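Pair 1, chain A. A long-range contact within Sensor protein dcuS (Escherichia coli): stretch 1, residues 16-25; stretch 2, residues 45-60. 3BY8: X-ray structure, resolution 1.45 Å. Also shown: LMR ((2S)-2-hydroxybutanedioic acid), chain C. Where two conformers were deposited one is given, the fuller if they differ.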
# COMPACT_ATOMS: atom_id res chain seq x y z
N LYS A 16 4.80 5.94 -10.18
CA LYS A 16 5.62 4.74 -10.04
C LYS A 16 5.09 3.92 -8.89
O LYS A 16 4.96 2.69 -9.00
CB LYS A 16 7.09 5.08 -9.81
CG LYS A 16 7.78 5.54 -11.08
CD LYS A 16 9.29 5.61 -10.92
CE LYS A 16 9.72 6.64 -9.90
NZ LYS A 16 11.21 6.75 -9.84
N ALA A 17 4.78 4.59 -7.77
CA ALA A 17 4.25 3.91 -6.59
C ALA A 17 2.91 3.24 -6.96
O ALA A 17 2.66 2.10 -6.53
CB ALA A 17 4.06 4.91 -5.48
N LEU A 18 2.06 3.92 -7.73
CA LEU A 18 0.80 3.32 -8.14
C LEU A 18 1.01 2.08 -9.02
O LEU A 18 0.27 1.11 -8.93
CB LEU A 18 -0.10 4.34 -8.86
CG LEU A 18 -1.20 4.98 -8.01
CD1 LEU A 18 -1.90 6.01 -8.88
CD2 LEU A 18 -2.20 3.90 -7.49
N ALA A 19 2.05 2.11 -9.87
CA ALA A 19 2.32 0.96 -10.74
C ALA A 19 2.70 -0.24 -9.87
O ALA A 19 2.26 -1.36 -10.11
CB ALA A 19 3.45 1.31 -11.70
N VAL A 20 3.49 -0.01 -8.83
CA VAL A 20 3.82 -1.09 -7.90
C VAL A 20 2.55 -1.60 -7.21
O VAL A 20 2.33 -2.81 -7.13
CB VAL A 20 4.85 -0.62 -6.82
CG1 VAL A 20 5.13 -1.70 -5.79
CG2 VAL A 20 6.16 -0.16 -7.53
N ALA A 21 1.70 -0.68 -6.74
CA ALA A 21 0.50 -1.08 -6.02
C ALA A 21 -0.43 -1.89 -6.91
O ALA A 21 -0.96 -2.91 -6.49
CB ALA A 21 -0.19 0.16 -5.53
N ARG A 22 -0.61 -1.45 -8.15
CA ARG A 22 -1.48 -2.13 -9.10
C ARG A 22 -0.94 -3.52 -9.40
O ARG A 22 -1.69 -4.49 -9.50
CB ARG A 22 -1.58 -1.33 -10.40
CG ARG A 22 -2.38 -0.04 -10.24
CD ARG A 22 -2.18 0.80 -11.50
NE ARG A 22 -3.01 2.00 -11.49
CZ ARG A 22 -3.08 2.87 -12.49
NH1 ARG A 22 -2.36 2.69 -13.59
NH2 ARG A 22 -3.87 3.94 -12.38
N THR A 23 0.37 -3.63 -9.54
CA THR A 23 0.96 -4.92 -9.82
C THR A 23 0.69 -5.89 -8.67
O THR A 23 0.25 -7.04 -8.90
CB THR A 23 2.46 -4.75 -10.05
OG1 THR A 23 2.66 -3.87 -11.17
CG2 THR A 23 3.09 -6.12 -10.37
N LEU A 24 0.92 -5.45 -7.44
CA LEU A 24 0.67 -6.29 -6.28
C LEU A 24 -0.82 -6.63 -6.15
O LEU A 24 -1.15 -7.73 -5.70
CB LEU A 24 1.13 -5.60 -5.02
CG LEU A 24 2.63 -5.50 -4.89
CD1 LEU A 24 3.01 -4.69 -3.66
CD2 LEU A 24 3.21 -6.87 -4.80
N ALA A 25 -1.70 -5.71 -6.50
CA ALA A 25 -3.13 -6.01 -6.38
C ALA A 25 -3.48 -7.32 -7.11
O ALA A 25 -4.48 -7.96 -6.80
CB ALA A 25 -3.94 -4.86 -6.94
N ALA A 45 6.19 -10.96 3.53
CA ALA A 45 7.43 -11.26 2.82
C ALA A 45 7.55 -10.61 1.45
O ALA A 45 8.58 -10.01 1.10
CB ALA A 45 7.59 -12.78 2.68
N ILE A 46 6.48 -10.72 0.66
CA ILE A 46 6.47 -10.14 -0.67
C ILE A 46 6.46 -8.62 -0.62
O ILE A 46 7.22 -7.96 -1.33
CB ILE A 46 5.24 -10.63 -1.46
CG1 ILE A 46 5.31 -12.15 -1.61
CG2 ILE A 46 5.16 -9.92 -2.81
CD1 ILE A 46 4.05 -12.77 -2.15
N ALA A 47 5.61 -8.07 0.25
CA ALA A 47 5.52 -6.62 0.41
C ALA A 47 6.88 -6.00 0.76
O ALA A 47 7.26 -4.96 0.22
CB ALA A 47 4.47 -6.27 1.47
N GLU A 48 7.64 -6.65 1.65
CA GLU A 48 8.95 -6.12 2.03
C GLU A 48 10.05 -6.11 0.93
O GLU A 48 10.80 -5.11 0.81
CB GLU A 48 9.43 -6.86 3.27
CG GLU A 48 8.61 -6.51 4.51
CD GLU A 48 8.81 -5.06 4.92
OE1 GLU A 48 9.96 -4.71 5.23
OE2 GLU A 48 7.83 -4.28 4.91
N ALA A 49 10.13 -7.17 0.13
CA ALA A 49 11.13 -7.22 -0.96
C ALA A 49 10.78 -6.17 -2.01
O ALA A 49 11.66 -5.42 -2.48
CB ALA A 49 11.14 -8.61 -1.59
N VAL A 50 9.50 -6.08 -2.35
CA VAL A 50 9.08 -5.13 -3.35
C VAL A 50 9.33 -3.69 -2.88
O VAL A 50 9.69 -2.82 -3.67
CB VAL A 50 7.61 -5.34 -3.66
CG1 VAL A 50 7.12 -4.28 -4.60
CG2 VAL A 50 7.44 -6.75 -4.27
N ARG A 51 9.12 -3.46 -1.60
CA ARG A 51 9.31 -2.12 -1.05
C ARG A 51 10.75 -1.65 -1.23
O ARG A 51 11.01 -0.55 -1.72
CB ARG A 51 8.95 -2.13 0.43
CG ARG A 51 8.74 -0.75 1.01
CD ARG A 51 8.70 -0.85 2.52
NE ARG A 51 10.04 -1.01 3.07
CZ ARG A 51 10.30 -1.62 4.22
NH1 ARG A 51 9.32 -2.13 4.94
NH2 ARG A 51 11.55 -1.70 4.65
N LYS A 52 11.69 -2.50 -0.83
CA LYS A 52 13.11 -2.17 -0.96
C LYS A 52 13.54 -1.86 -2.40
O LYS A 52 14.15 -0.83 -2.68
CB LYS A 52 13.92 -3.34 -0.41
CG LYS A 52 15.42 -3.20 -0.58
CD LYS A 52 16.15 -4.37 0.06
CE LYS A 52 17.66 -4.23 -0.04
NZ LYS A 52 18.35 -5.25 0.80
N ARG A 53 13.19 -2.75 -3.31
CA ARG A 53 13.60 -2.56 -4.70
C ARG A 53 13.01 -1.35 -5.42
O ARG A 53 13.60 -0.86 -6.38
CB ARG A 53 13.26 -3.79 -5.51
CG ARG A 53 13.76 -3.72 -6.94
CD ARG A 53 14.65 -4.88 -7.19
NE ARG A 53 14.93 -5.07 -8.60
CZ ARG A 53 15.00 -6.24 -9.21
NH1 ARG A 53 14.79 -7.37 -8.54
NH2 ARG A 53 15.34 -6.29 -10.50
N ASN A 54 11.85 -0.88 -4.98
CA ASN A 54 11.26 0.28 -5.63
C ASN A 54 11.44 1.58 -4.83
O ASN A 54 10.82 2.59 -5.13
CB ASN A 54 9.78 0.03 -5.90
CG ASN A 54 9.55 -1.02 -6.99
OD1 ASN A 54 9.24 -2.19 -6.69
ND2 ASN A 54 9.71 -0.62 -8.23
N ASP A 55 12.29 1.50 -3.80
CA ASP A 55 12.64 2.63 -2.94
C ASP A 55 11.40 3.29 -2.34
O ASP A 55 11.15 4.49 -2.50
CB ASP A 55 13.46 3.67 -3.72
CG ASP A 55 14.39 4.48 -2.81
OD1 ASP A 55 15.10 5.37 -3.32
OD2 ASP A 55 14.40 4.22 -1.59
N LEU A 56 10.65 2.47 -1.61
CA LEU A 56 9.42 2.93 -1.00
C LEU A 56 9.46 2.85 0.53
O LEU A 56 10.19 2.06 1.13
CB LEU A 56 8.25 2.09 -1.54
CG LEU A 56 8.11 2.12 -3.07
CD1 LEU A 56 7.19 0.98 -3.52
CD2 LEU A 56 7.56 3.47 -3.53
N LEU A 57 8.65 3.68 1.18
CA LEU A 57 8.58 3.71 2.63
C LEU A 57 7.78 2.56 3.21
O LEU A 57 8.11 2.01 4.25
CB LEU A 57 7.96 5.04 3.09
CG LEU A 57 7.79 5.20 4.61
CD1 LEU A 57 9.16 5.43 5.28
CD2 LEU A 57 6.88 6.40 4.91
N PHE A 58 6.67 2.23 2.58
CA PHE A 58 5.86 1.13 3.07
C PHE A 58 4.94 0.57 2.00
O PHE A 58 4.57 1.26 1.08
CB PHE A 58 4.98 1.58 4.26
CG PHE A 58 3.82 2.50 3.88
CD1 PHE A 58 2.63 1.99 3.36
CD2 PHE A 58 3.90 3.88 4.13
CE1 PHE A 58 1.53 2.84 3.09
CE2 PHE A 58 2.80 4.73 3.87
CZ PHE A 58 1.62 4.21 3.35
N ILE A 59 4.63 -0.71 2.15
CA ILE A 59 3.65 -1.38 1.28
C ILE A 59 2.74 -2.13 2.24
O ILE A 59 3.12 -3.13 2.86
CB ILE A 59 4.29 -2.37 0.29
CG1 ILE A 59 5.17 -1.62 -0.71
CG2 ILE A 59 3.17 -3.13 -0.43
CD1 ILE A 59 5.76 -2.53 -1.81
N VAL A 60 1.53 -1.60 2.42
CA VAL A 60 0.55 -2.15 3.33
C VAL A 60 -0.70 -2.66 2.60
O VAL A 60 -1.44 -1.89 2.01
CB VAL A 60 0.14 -1.05 4.35
CG1 VAL A 60 -1.08 -1.48 5.18
CG2 VAL A 60 1.33 -0.76 5.27
C1 LMR C . -0.63 2.43 8.01
O1A LMR C . -0.14 1.34 7.85
O1B LMR C . -1.37 2.65 8.99
C2 LMR C . -0.03 3.56 7.23
O2 LMR C . -0.55 4.88 7.69
C3 LMR C . 1.51 3.47 7.13
C4 LMR C . 2.14 4.06 8.40
O4A LMR C . 2.07 3.43 9.45
O4B LMR C . 2.66 5.22 8.37

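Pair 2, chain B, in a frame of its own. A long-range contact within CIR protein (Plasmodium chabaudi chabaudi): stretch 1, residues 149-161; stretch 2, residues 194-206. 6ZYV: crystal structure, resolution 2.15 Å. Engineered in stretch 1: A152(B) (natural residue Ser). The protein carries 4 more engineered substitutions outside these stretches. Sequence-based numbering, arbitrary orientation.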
# COMPACT_ATOMS: atom_id res chain seq x y z
N MET B 149 -0.98 -13.73 8.94
CA MET B 149 0.22 -14.46 9.39
C MET B 149 1.26 -13.53 10.02
O MET B 149 2.03 -13.95 10.88
CB MET B 149 0.87 -15.20 8.21
CG MET B 149 0.09 -16.43 7.69
SD MET B 149 -0.54 -17.57 8.94
CE MET B 149 -1.43 -18.79 7.87
N ASN B 150 1.29 -12.26 9.60
CA ASN B 150 2.23 -11.26 10.07
C ASN B 150 1.50 -10.18 10.90
O ASN B 150 2.08 -9.11 11.07
CB ASN B 150 2.86 -10.56 8.84
CG ASN B 150 3.82 -11.41 8.03
OD1 ASN B 150 4.89 -11.78 8.49
ND2 ASN B 150 3.45 -11.72 6.80
N LYS B 151 0.24 -10.41 11.37
CA LYS B 151 -0.58 -9.38 12.02
C LYS B 151 0.13 -8.61 13.13
O LYS B 151 -0.02 -7.39 13.19
CB LYS B 151 -1.94 -9.92 12.50
CG LYS B 151 -1.89 -11.03 13.53
CD LYS B 151 -3.31 -11.36 13.99
CE LYS B 151 -3.41 -12.68 14.69
NZ LYS B 151 -3.54 -13.80 13.71
N ALA B 152 0.96 -9.28 13.94
CA ALA B 152 1.72 -8.61 15.00
C ALA B 152 2.73 -7.56 14.49
O ALA B 152 2.92 -6.56 15.17
CB ALA B 152 2.42 -9.63 15.88
N ILE B 153 3.33 -7.74 13.29
CA ILE B 153 4.29 -6.78 12.77
C ILE B 153 3.74 -5.87 11.68
O ILE B 153 4.39 -4.87 11.37
CB ILE B 153 5.63 -7.42 12.31
CG1 ILE B 153 5.45 -8.67 11.46
CG2 ILE B 153 6.54 -7.77 13.47
CD1 ILE B 153 5.68 -8.47 10.06
N ILE B 154 2.59 -6.19 11.06
CA ILE B 154 2.08 -5.38 9.94
C ILE B 154 1.99 -3.85 10.26
O ILE B 154 2.51 -3.09 9.44
CB ILE B 154 0.76 -5.95 9.34
CG1 ILE B 154 1.06 -7.24 8.54
CG2 ILE B 154 0.05 -4.93 8.44
CD1 ILE B 154 2.10 -7.05 7.39
N PRO B 155 1.42 -3.36 11.39
CA PRO B 155 1.41 -1.89 11.63
C PRO B 155 2.80 -1.24 11.66
O PRO B 155 2.98 -0.19 11.06
CB PRO B 155 0.69 -1.76 12.97
CG PRO B 155 -0.15 -2.98 13.07
CD PRO B 155 0.70 -4.07 12.47
N LYS B 156 3.79 -1.87 12.29
CA LYS B 156 5.16 -1.36 12.34
C LYS B 156 5.86 -1.51 10.98
O LYS B 156 6.64 -0.64 10.59
CB LYS B 156 5.97 -2.04 13.46
CG LYS B 156 5.47 -1.62 14.83
CD LYS B 156 6.11 -2.43 15.99
CE LYS B 156 5.32 -2.27 17.28
NZ LYS B 156 5.93 -3.00 18.45
N PHE B 157 5.56 -2.57 10.24
CA PHE B 157 6.12 -2.78 8.90
C PHE B 157 5.64 -1.67 7.97
O PHE B 157 6.40 -1.16 7.14
CB PHE B 157 5.72 -4.19 8.39
CG PHE B 157 6.16 -4.52 6.99
CD1 PHE B 157 7.38 -5.13 6.75
CD2 PHE B 157 5.36 -4.22 5.91
CE1 PHE B 157 7.78 -5.45 5.45
CE2 PHE B 157 5.76 -4.53 4.61
CZ PHE B 157 6.97 -5.13 4.39
N TYR B 158 4.36 -1.28 8.10
CA TYR B 158 3.75 -0.21 7.32
C TYR B 158 4.44 1.13 7.59
O TYR B 158 4.61 1.91 6.67
CB TYR B 158 2.24 -0.10 7.63
CG TYR B 158 1.54 0.84 6.67
CD1 TYR B 158 1.22 0.43 5.39
CD2 TYR B 158 1.30 2.16 7.01
CE1 TYR B 158 0.61 1.30 4.48
CE2 TYR B 158 0.72 3.05 6.10
CZ TYR B 158 0.36 2.61 4.83
OH TYR B 158 -0.21 3.47 3.91
N ASP B 159 4.84 1.40 8.84
CA ASP B 159 5.60 2.61 9.17
C ASP B 159 6.95 2.65 8.42
O ASP B 159 7.35 3.71 7.95
CB ASP B 159 5.82 2.72 10.68
CG ASP B 159 4.57 3.17 11.41
OD1 ASP B 159 3.77 3.93 10.81
OD2 ASP B 159 4.38 2.78 12.59
N ILE B 160 7.61 1.50 8.26
CA ILE B 160 8.85 1.41 7.48
C ILE B 160 8.53 1.72 5.99
O ILE B 160 9.26 2.47 5.35
CB ILE B 160 9.50 0.02 7.64
CG1 ILE B 160 9.77 -0.29 9.14
CG2 ILE B 160 10.77 -0.09 6.80
CD1 ILE B 160 10.71 0.67 9.82
N PHE B 161 7.44 1.15 5.47
CA PHE B 161 7.00 1.40 4.10
C PHE B 161 6.72 2.89 3.87
O PHE B 161 7.04 3.45 2.82
CB PHE B 161 5.74 0.56 3.82
CG PHE B 161 5.10 0.84 2.48
CD1 PHE B 161 5.77 0.55 1.31
CD2 PHE B 161 3.85 1.42 2.40
CE1 PHE B 161 5.19 0.81 0.08
CE2 PHE B 161 3.27 1.66 1.17
CZ PHE B 161 3.94 1.36 0.02
N LYS B 194 16.38 -1.57 13.24
CA LYS B 194 15.75 -1.44 14.54
C LYS B 194 14.39 -2.15 14.54
O LYS B 194 14.04 -2.78 15.53
CB LYS B 194 15.61 0.03 14.95
CG LYS B 194 15.08 0.21 16.36
CD LYS B 194 15.30 1.63 16.90
CE LYS B 194 14.72 1.82 18.29
NZ LYS B 194 13.24 1.93 18.24
N PHE B 195 13.64 -2.09 13.44
CA PHE B 195 12.36 -2.78 13.31
C PHE B 195 12.57 -4.33 13.43
O PHE B 195 11.79 -5.00 14.11
CB PHE B 195 11.67 -2.39 11.99
CG PHE B 195 10.61 -3.36 11.50
CD1 PHE B 195 9.34 -3.35 12.06
CD2 PHE B 195 10.91 -4.29 10.53
CE1 PHE B 195 8.39 -4.27 11.65
CE2 PHE B 195 9.96 -5.22 10.12
CZ PHE B 195 8.72 -5.21 10.67
N LEU B 196 13.60 -4.87 12.78
CA LEU B 196 13.90 -6.30 12.82
C LEU B 196 14.29 -6.73 14.23
O LEU B 196 13.82 -7.77 14.71
CB LEU B 196 15.02 -6.66 11.83
CG LEU B 196 14.73 -6.41 10.34
CD1 LEU B 196 15.96 -6.73 9.46
CD2 LEU B 196 13.52 -7.21 9.89
N ASN B 197 15.14 -5.92 14.90
CA ASN B 197 15.64 -6.16 16.25
C ASN B 197 14.55 -6.02 17.30
O ASN B 197 14.37 -6.93 18.08
CB ASN B 197 16.83 -5.24 16.58
CG ASN B 197 18.03 -5.44 15.70
OD1 ASN B 197 18.05 -6.32 14.84
ND2 ASN B 197 19.08 -4.65 15.87
N ASP B 198 13.80 -4.92 17.31
CA ASP B 198 12.76 -4.68 18.30
C ASP B 198 11.64 -5.70 18.23
O ASP B 198 11.07 -6.06 19.25
CB ASP B 198 12.14 -3.29 18.13
CG ASP B 198 13.03 -2.11 18.50
OD1 ASP B 198 14.16 -2.35 19.01
OD2 ASP B 198 12.60 -0.96 18.28
N ASN B 199 11.30 -6.16 17.03
CA ASN B 199 10.21 -7.10 16.86
C ASN B 199 10.65 -8.55 16.73
O ASN B 199 9.81 -9.38 16.43
CB ASN B 199 9.35 -6.69 15.69
CG ASN B 199 8.72 -5.33 15.93
OD1 ASN B 199 7.73 -5.21 16.64
ND2 ASN B 199 9.30 -4.28 15.39
N ASN B 200 11.94 -8.86 16.94
CA ASN B 200 12.47 -10.23 16.85
C ASN B 200 12.08 -10.89 15.51
O ASN B 200 11.58 -12.02 15.49
CB ASN B 200 11.97 -11.08 18.02
CG ASN B 200 12.88 -12.25 18.33
OD1 ASN B 200 14.09 -12.21 18.06
ND2 ASN B 200 12.33 -13.30 18.88
N VAL B 201 12.24 -10.15 14.42
CA VAL B 201 11.86 -10.65 13.12
C VAL B 201 12.88 -11.64 12.60
O VAL B 201 14.09 -11.37 12.58
CB VAL B 201 11.58 -9.51 12.11
CG1 VAL B 201 11.26 -10.07 10.73
CG2 VAL B 201 10.47 -8.58 12.63
N ASP B 202 12.39 -12.82 12.24
CA ASP B 202 13.16 -13.85 11.59
C ASP B 202 12.91 -13.56 10.10
O ASP B 202 11.82 -13.83 9.59
CB ASP B 202 12.61 -15.23 11.99
CG ASP B 202 13.28 -16.43 11.34
OD1 ASP B 202 14.19 -16.22 10.51
OD2 ASP B 202 12.88 -17.57 11.66
N THR B 203 13.90 -12.97 9.40
CA THR B 203 13.76 -12.64 7.98
C THR B 203 13.66 -13.88 7.07
O THR B 203 13.28 -13.74 5.91
CB THR B 203 14.85 -11.69 7.53
OG1 THR B 203 16.12 -12.35 7.61
CG2 THR B 203 14.87 -10.41 8.34
N ASP B 204 13.96 -15.09 7.62
CA ASP B 204 13.84 -16.35 6.92
C ASP B 204 12.45 -17.04 7.10
O ASP B 204 12.22 -18.11 6.53
CB ASP B 204 14.99 -17.30 7.30
CG ASP B 204 15.12 -18.51 6.39
OD1 ASP B 204 14.76 -18.40 5.20
OD2 ASP B 204 15.59 -19.57 6.88
N ASP B 205 11.54 -16.43 7.87
CA ASP B 205 10.19 -16.94 8.04
C ASP B 205 9.43 -16.83 6.70
O ASP B 205 9.55 -15.82 6.03
CB ASP B 205 9.51 -16.14 9.17
CG ASP B 205 8.01 -16.29 9.28
OD1 ASP B 205 7.53 -17.43 9.42
OD2 ASP B 205 7.30 -15.25 9.21
N SER B 206 8.71 -17.89 6.28
CA SER B 206 7.96 -17.98 5.03
C SER B 206 7.08 -16.78 4.79
O SER B 206 7.08 -16.25 3.67
CB SER B 206 7.09 -19.23 4.99
OG SER B 206 7.82 -20.44 5.06
O HOH W 1 6.11 -12.67 10.62

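The sharpest difference lies at one matched pair of positions, V50(A) and F195(B), whose CA atoms fall 1.5 Å apart after superposition while their side-chain centres lie 3.9 Å apart. In pair 1 this position holds a valine, of which 29 Å² is covered by the opposing stretch; in pair 2 it holds a phenylalanine, with 105 Å² covered, the largest share of any residue in either contact. F195(B) meets four residues of the other stretch, whereas V50(A) meets V20(A) and L24(A) and shares its side of the contact with I46(A), N54(A), L56(A) and I59(A).

The backbone frame is nonetheless common. Fourteen central residues superpose with an RMSD of 0.8 Å. In each pair two helices run nearly antiparallel, at 156° with axes 11.5 Å apart at closest approach in pair 1, and at 167° and 10.9 Å in pair 2. The second helix ends alike: N54(A) and N199(B) match, and each is the first residue to leave helical phi/psi. The next matched residues, D55(A) and N200(B), both have positive phi (54° and 53°), and the chain then passes to extended angles at L56(A) and V201(B). A backbone hydrogen bond closes this turn in both, from L56(A) N to R51(A) O at 3.0 Å and from V201(B) N to L196(B) O at 2.9 Å.

On the first helix, V20(A) matches K156(B). V20(A) fills the space with two methyl groups: its CG1 lies 3.5 Å from V50(A) CG1, its CG2 lies 3.5 Å from N54(A) CG, and both methyls touch L56(A), V20(A) CG1 lying 4.1 Å and V20(A) CG2 4.3 Å from L56(A) CD1. K156(B) uses its chain instead. Its CB sits 3.8 Å from F195(B) CE1, at the edge of the ring, and its CD lies 3.3 Å from N199(B) OD1. The amine continues to the same oxygen, with K156(B) NZ donating a weak hydrogen bond to N199(B) OD1 at 3.4 Å. Pair 1 has no hydrogen bond across its stretches.

At A17(A) and I153(B), side-chain size changes the reach. A17(A) CB touches L56(A) CD2 at 4.3 Å. The larger I153(B) reaches the shorter matched residue V201(B), CG2 to CG2 at 4.1 Å, and its CG2 also lies 3.7 Å from N199(B) CB. A21(A) makes no contact, but the matched F157(B) places its CB 3.9 Å from F195(B) CZ, which lies at the edge of the F157(B) ring.

The side-chain centres of L24(A) and I160(B) coincide best, 0.2 Å apart, and both residues pack on the same matched position, V50(A) or F195(B); L24(A) also reaches I59(A), which has no matched residue. L24(A) CD1 approaches V50(A) CG1 at 4.2 Å and, more closely, I59(A) CG2 at 3.6 Å on the strand following the turn. I160(B) CD1 rests 3.9 Å from F195(B) CB.

Pair 2 adds a polar link beyond the matched positions: a water donates to N150(B) OD1 at 2.6 Å and to D205(B) OD2 at 3.2 Å. Total buried areas remain similar, 294 Å² and 349 Å², despite these different solutions.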